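Local coordinates for Endoglucanase(Endo-1,4-beta-glucanase)protein (Pseudomonas stutzeri, PDB 6R2J) that probably hydrolyses beta-1,4-glycosidic bonds in cellulose as a family 5 endoglucanase, and holds cellobiose in this crystal, at residues Y208-F213 against A219-N224. Residues are numbered along the deposited sequence; the frame is centred on the assembly and turned at random.
With BGC (beta-D-glucopyranose), chain E; BGC (beta-D-glucopyranose), chain B.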
loop_
_atom_site.group_PDB
_atom_site.type_symbol
_atom_site.label_atom_id
_atom_site.label_comp_id
_atom_site.label_asym_id
_atom_site.label_seq_id
_atom_site.Cartn_x
_atom_site.Cartn_y
_atom_site.Cartn_z
ATOM N N TYR A 208 -2.331 11.643 -4.943
ATOM C CA TYR A 208 -3.072 12.597 -4.151
ATOM C C TYR A 208 -3.489 13.767 -5.034
ATOM O O TYR A 208 -3.072 13.898 -6.187
ATOM C CB TYR A 208 -2.251 13.039 -2.939
ATOM C CG TYR A 208 -2.044 11.935 -1.925
ATOM C CD1 TYR A 208 -2.987 11.699 -0.938
ATOM C CD2 TYR A 208 -0.889 11.143 -1.948
ATOM C CE1 TYR A 208 -2.788 10.703 0.014
ATOM C CE2 TYR A 208 -0.693 10.119 -1.037
ATOM C CZ TYR A 208 -1.631 9.911 -0.036
ATOM O OH TYR A 208 -1.443 8.936 0.914
ATOM N N PHE A 209 -4.327 14.629 -4.486
ATOM C CA PHE A 209 -5.013 15.625 -5.295
ATOM C C PHE A 209 -4.489 17.051 -5.132
ATOM O O PHE A 209 -5.028 17.953 -5.790
ATOM C CB PHE A 209 -6.503 15.620 -4.930
ATOM C CG PHE A 209 -7.215 14.335 -5.232
ATOM C CD1 PHE A 209 -6.679 13.409 -6.140
ATOM C CD2 PHE A 209 -8.448 14.074 -4.646
ATOM C CE1 PHE A 209 -7.352 12.241 -6.431
ATOM C CE2 PHE A 209 -9.144 12.928 -4.958
ATOM C CZ PHE A 209 -8.587 11.999 -5.838
ATOM N N ASP A 210 -3.528 17.298 -4.223
ATOM C CA ASP A 210 -3.034 18.652 -4.000
ATOM C C ASP A 210 -1.963 19.015 -5.033
ATOM O O ASP A 210 -1.430 18.163 -5.763
ATOM C CB ASP A 210 -2.582 18.921 -2.557
ATOM C CG ASP A 210 -1.662 17.861 -1.997
ATOM O OD1 ASP A 210 -1.571 16.775 -2.593
ATOM O OD2 ASP A 210 -1.044 18.101 -0.930
ATOM N N ASP A 211 -1.681 20.331 -5.100
ATOM C CA ASP A 211 -0.945 20.918 -6.211
ATOM C C ASP A 211 0.473 20.410 -6.282
ATOM O O ASP A 211 1.085 20.440 -7.359
ATOM C CB ASP A 211 -0.862 22.410 -6.004
ATOM C CG ASP A 211 -2.154 23.107 -6.268
ATOM O OD1 ASP A 211 -3.164 22.443 -6.585
ATOM O OD2 ASP A 211 -2.146 24.361 -6.229
ATOM N N ASP A 212 1.007 19.951 -5.155
ATOM C CA ASP A 212 2.377 19.464 -5.084
ATOM C C ASP A 212 2.436 17.950 -5.019
ATOM O O ASP A 212 3.494 17.393 -4.727
ATOM C CB ASP A 212 3.088 20.100 -3.888
ATOM C CG ASP A 212 2.499 19.688 -2.561
ATOM O OD1 ASP A 212 1.614 18.825 -2.544
ATOM O OD2 ASP A 212 2.926 20.225 -1.521
ATOM N N PHE A 213 1.315 17.273 -5.276
ATOM C CA PHE A 213 1.224 15.820 -5.335
ATOM C C PHE A 213 1.445 15.126 -3.974
ATOM O O PHE A 213 1.399 13.866 -3.915
ATOM C CB PHE A 213 2.219 15.193 -6.336
ATOM C CG PHE A 213 2.207 15.805 -7.695
ATOM C CD1 PHE A 213 2.967 16.929 -7.972
ATOM C CD2 PHE A 213 1.450 15.236 -8.698
ATOM C CE1 PHE A 213 2.953 17.500 -9.233
ATOM C CE2 PHE A 213 1.423 15.770 -9.975
ATOM C CZ PHE A 213 2.181 16.904 -10.252
ATOM N N ALA A 219 -2.944 24.438 2.849
ATOM C CA ALA A 219 -4.026 25.330 2.436
ATOM C C ALA A 219 -3.734 25.951 1.071
ATOM O O ALA A 219 -4.615 26.009 0.204
ATOM C CB ALA A 219 -4.260 26.426 3.486
ATOM N N GLN A 220 -2.513 26.433 0.860
ATOM C CA GLN A 220 -2.205 27.126 -0.386
ATOM C C GLN A 220 -2.215 26.195 -1.601
ATOM O O GLN A 220 -2.419 26.663 -2.725
ATOM C CB GLN A 220 -0.877 27.884 -0.222
ATOM C CG GLN A 220 0.415 27.039 -0.425
ATOM C CD GLN A 220 0.933 26.362 0.848
ATOM O OE1 GLN A 220 0.173 26.101 1.799
ATOM N NE2 GLN A 220 2.232 26.057 0.857
ATOM N N THR A 221 -2.032 24.895 -1.395
ATOM C CA THR A 221 -1.898 23.946 -2.485
ATOM C C THR A 221 -3.156 23.116 -2.687
ATOM O O THR A 221 -3.151 22.174 -3.502
ATOM C CB THR A 221 -0.721 23.020 -2.196
ATOM O OG1 THR A 221 -1.038 22.204 -1.063
ATOM C CG2 THR A 221 0.581 23.822 -1.904
ATOM N N SER A 222 -4.227 23.438 -1.968
ATOM C CA SER A 222 -5.453 22.656 -2.009
ATOM C C SER A 222 -6.662 23.515 -2.326
ATOM O O SER A 222 -7.794 23.082 -2.065
ATOM C CB SER A 222 -5.665 21.925 -0.685
ATOM O OG SER A 222 -4.552 21.113 -0.355
ATOM N N ARG A 223 -6.455 24.673 -2.953
ATOM C CA ARG A 223 -7.523 25.636 -3.151
ATOM C C ARG A 223 -8.276 25.448 -4.454
ATOM O O ARG A 223 -9.378 25.992 -4.597
ATOM C CB ARG A 223 -6.964 27.053 -3.132
ATOM C CG ARG A 223 -6.222 27.354 -1.853
ATOM C CD ARG A 223 -6.024 28.845 -1.702
ATOM N NE ARG A 223 -4.774 29.271 -2.312
ATOM C CZ ARG A 223 -4.500 30.523 -2.643
ATOM N NH1 ARG A 223 -5.391 31.457 -2.405
ATOM N NH2 ARG A 223 -3.341 30.846 -3.191
ATOM N N ASN A 224 -7.736 24.696 -5.397
ATOM C CA ASN A 224 -8.388 24.538 -6.688
ATOM C C ASN A 224 -8.186 23.117 -7.165
ATOM O O ASN A 224 -7.317 22.856 -8.001
ATOM C CB ASN A 224 -7.845 25.523 -7.712
ATOM C CG ASN A 224 -8.676 26.782 -7.807
ATOM O OD1 ASN A 224 -8.142 27.886 -7.780
ATOM N ND2 ASN A 224 -9.995 26.622 -7.910
HETATM C C2 BGC E . 4.585 12.189 -4.794
HETATM C C3 BGC E . 4.027 10.861 -5.197
HETATM C C4 BGC E . 3.542 10.274 -3.912
HETATM C C5 BGC E . 3.016 11.216 -2.875
HETATM C C6 BGC E . 2.566 10.299 -1.778
HETATM C C1 BGC E . 4.142 13.065 -3.593
HETATM O O2 BGC E . 4.802 12.915 -6.072
HETATM O O3 BGC E . 5.006 10.008 -5.802
HETATM O O4 BGC E . 2.688 9.301 -4.469
HETATM O O5 BGC E . 4.157 12.107 -2.457
HETATM O O6 BGC E . 2.484 11.091 -0.563
HETATM C C2 BGC B . 6.534 14.815 -0.500
HETATM C C3 BGC B . 6.076 13.752 -1.464
HETATM C C4 BGC B . 5.581 14.577 -2.619
HETATM C C5 BGC B . 6.672 15.514 -3.239
HETATM C C6 BGC B . 6.151 16.471 -4.337
HETATM C C1 BGC B . 7.794 15.511 -1.048
HETATM O O1 BGC B . 8.442 16.384 -0.179
HETATM O O2 BGC B . 6.897 14.319 0.780
HETATM O O3 BGC B . 4.948 12.963 -1.066
HETATM O O4 BGC B . 5.078 13.986 -3.810
HETATM O O5 BGC B . 7.535 16.297 -2.327
HETATM O O6 BGC B . 5.230 15.739 -5.132
HETATM O O HOH W 1 0.220 20.178 0.055
HETATM O O HOH W 2 -3.868 25.834 -4.806
#
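Asp211 and Thr221 share the one direct hydrogen bond between 208-213 and 219-224, a case of two beta turns of a single loop joined through their backbones. Asp211 N donates to Thr221 O over 2.8 Å, in the carbonyl plane; the type I turn from Asp210 to Phe213 is itself closed by Phe213 N to Asp210 O.

Water carries the remaining polar contact. One molecule bridges Asp210 OD2, Asp212 OD2 and Thr221 OG1, the last at 2.6 Å; another gives its protons to Asp211 OD2 and Gln220 O. The Asp210 carboxylate is gripped further by the amides of Gly215 and Tyr217, Asp212 OD1 bonds Ser214 OG, and Met218 O takes up the hydroxyls of Thr221 and Ser222.

Van der Waals packing is modest. Asp210 CG sits between its backbone N and carbonyl carbon (chi1 49°), which lays the carboxylate beside Thr221 OG1; Asp210 CB is 3.4 Å from Thr221 O, and Asp211 CB meets Thr221 CB at 3.9 Å.

Of the two segments, 208-213 reaches the sugars. Tyr208 turns a ring edge to the chain E glucose, CE2 3.3 Å from its C6, and its OH bonds Glu252; an alanine here would probably leave that glucose without its aromatic neighbour and Glu252 without this partner.

Both segments belong to the loop linking strand 201-206 of the TIM barrel to helix 229-244, whose Arg233 bonds Tyr208 O and Asp210 O, while Phe209 packs on helix 260-276.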